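Local coordinates for diaminopimelate decarboxylase (Psychromonas ingrahamii, PDB 4XG1), which catalyses the pyridoxal-phosphate-dependent decarboxylation of meso-diaminopimelate to L-lysine, the last step of lysine biosynthesis by the diaminopimelate pathway, at the interface of chains A and B. Numbering follows the deposited sequence. Chains: chain A/B, Diaminopimelate decarboxylase.

The interface of chains A and B. Residues chain A 412-414, 416; chain B 66, 89, 404.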
loop_
_atom_site.group_PDB
_atom_site.type_symbol
_atom_site.label_atom_id
_atom_site.label_comp_id
_atom_site.label_asym_id
_atom_site.label_seq_id
_atom_site.Cartn_x
_atom_site.Cartn_y
_atom_site.Cartn_z
ATOM N N LEU A 412 4.754 -13.966 4.965
ATOM C CA LEU A 412 4.581 -13.249 3.715
ATOM C C LEU A 412 3.776 -14.016 2.705
ATOM O O LEU A 412 2.954 -13.436 2.044
ATOM C CB LEU A 412 5.930 -12.884 3.086
ATOM C CG LEU A 412 6.706 -11.818 3.834
ATOM C CD1 LEU A 412 8.110 -11.708 3.260
ATOM C CD2 LEU A 412 6.031 -10.477 3.829
ATOM N N TRP A 413 4.013 -15.319 2.622
ATOM C CA TRP A 413 3.371 -16.153 1.618
ATOM C C TRP A 413 2.299 -17.066 2.194
ATOM O O TRP A 413 2.000 -18.113 1.623
ATOM C CB TRP A 413 4.420 -16.932 0.826
ATOM C CG TRP A 413 5.312 -17.744 1.663
ATOM C CD1 TRP A 413 5.006 -18.902 2.272
ATOM C CD2 TRP A 413 6.672 -17.464 1.997
ATOM N NE1 TRP A 413 6.071 -19.365 2.986
ATOM C CE2 TRP A 413 7.122 -18.514 2.818
ATOM C CE3 TRP A 413 7.548 -16.411 1.704
ATOM C CZ2 TRP A 413 8.424 -18.579 3.319
ATOM C CZ3 TRP A 413 8.839 -16.448 2.225
ATOM C CH2 TRP A 413 9.262 -17.532 3.029
ATOM N N ARG A 414 1.711 -16.636 3.303
ATOM C CA ARG A 414 0.628 -17.349 3.962
ATOM C C ARG A 414 -0.488 -17.609 2.963
ATOM O O ARG A 414 -0.938 -16.707 2.249
ATOM C CB ARG A 414 0.147 -16.513 5.186
ATOM C CG ARG A 414 -0.391 -17.265 6.373
ATOM C CD ARG A 414 -1.066 -16.327 7.420
ATOM N NE ARG A 414 -2.121 -17.063 8.170
ATOM C CZ ARG A 414 -1.890 -18.030 9.071
ATOM N NH1 ARG A 414 -2.909 -18.687 9.654
ATOM N NH2 ARG A 414 -0.640 -18.353 9.396
ATOM N N GLU A 416 -0.277 -19.279 0.137
ATOM C CA GLU A 416 0.186 -19.428 -1.231
ATOM C C GLU A 416 0.597 -20.878 -1.591
ATOM O O GLU A 416 1.154 -21.619 -0.770
ATOM C CB GLU A 416 1.343 -18.475 -1.503
ATOM C CG GLU A 416 0.887 -17.033 -1.489
ATOM C CD GLU A 416 1.918 -16.024 -1.932
ATOM O OE1 GLU A 416 2.893 -16.382 -2.627
ATOM O OE2 GLU A 416 1.716 -14.839 -1.557
ATOM N N LEU B 66 3.974 -17.334 -5.282
ATOM C CA LEU B 66 4.800 -18.527 -5.418
ATOM C C LEU B 66 4.523 -19.323 -6.736
ATOM O O LEU B 66 5.434 -19.802 -7.352
ATOM C CB LEU B 66 4.609 -19.457 -4.251
ATOM C CG LEU B 66 5.029 -18.976 -2.882
ATOM C CD1 LEU B 66 4.922 -20.136 -1.899
ATOM C CD2 LEU B 66 6.406 -18.442 -2.865
ATOM N N ARG B 89 11.134 -16.227 -1.195
ATOM C CA ARG B 89 10.024 -16.555 -2.070
ATOM C C ARG B 89 10.526 -17.327 -3.277
ATOM O O ARG B 89 9.986 -18.359 -3.642
ATOM C CB ARG B 89 9.299 -15.293 -2.562
ATOM C CG ARG B 89 8.241 -14.764 -1.614
ATOM C CD ARG B 89 7.546 -13.521 -2.163
ATOM N NE ARG B 89 6.362 -13.179 -1.397
ATOM C CZ ARG B 89 5.206 -13.834 -1.457
ATOM N NH1 ARG B 89 5.018 -14.858 -2.302
ATOM N NH2 ARG B 89 4.195 -13.487 -0.675
ATOM N N ARG B 404 -3.372 -18.113 -4.120
ATOM C CA ARG B 404 -3.343 -17.488 -2.802
ATOM C C ARG B 404 -4.732 -17.391 -2.202
ATOM O O ARG B 404 -5.634 -16.766 -2.754
ATOM C CB ARG B 404 -2.704 -16.117 -2.848
ATOM C CG ARG B 404 -2.758 -15.425 -1.506
ATOM C CD ARG B 404 -1.675 -14.378 -1.283
ATOM N NE ARG B 404 -1.903 -13.757 0.025
ATOM C CZ ARG B 404 -0.993 -13.589 0.990
ATOM N NH1 ARG B 404 0.258 -13.913 0.851
ATOM N NH2 ARG B 404 -1.355 -13.016 2.089
#
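A:Glu416 pushes its carboxylate between B:Arg89 and B:Arg404, pinning the C-terminal segment of one subunit to its partner in the homodimer of this class-II (LysA) decarboxylase; the two-fold axis repeats the contact with the chains exchanged. B:Arg89, on helix 84-92, makes an end-on, two-nitrogen salt bridge: its NH1 reaches A:Glu416 OE1 on the syn side at 2.6 Å, nearly straight. Its NH2 meets A:Glu416 OE2 at 3.0 Å from above the carboxylate plane. The two flat groups are therefore not coplanar but turned 30° apart. B:Arg404 NH1 makes a second salt bridge, 3.0 Å from A:Glu416 OE2, which it meets on the anti side and from the same face as B:Arg89 NH2, with its guanidinium turned steeply, 69° from the carboxylate.

A backbone donor joins in: the N of B:Leu66, in the first turn of helix 66-74, donates to OE1 on the anti side, across the carboxylate plane from B:Arg89 NH1. Each carboxylate oxygen thus takes two donors, which should fix the group's rotation, and the helix start would probably favour its negative charge. B:Arg404 NH1 also donates to the carbonyl O of A:Leu412 at 3.0 Å, while the carbonyl O of A:Arg414 sits over the centre of the same guanidinium. A glutamine in place of A:Glu416 would probably leave both arginines without their countercharge and turn an amide NH2 towards one of these donors.

A:Glu416 and B:Arg404 form an antiparallel beta bridge, and CG of the glutamate lies 3.7 Å from CD of the arginine. With CG between its backbone N and carbonyl carbon (chi1 56°), A:Trp413 sends its indole past B:Arg89 in the opposite direction, ring steep to the guanidinium, and its CE3 meets the aliphatic CG of B:Arg89 at 3.8 Å.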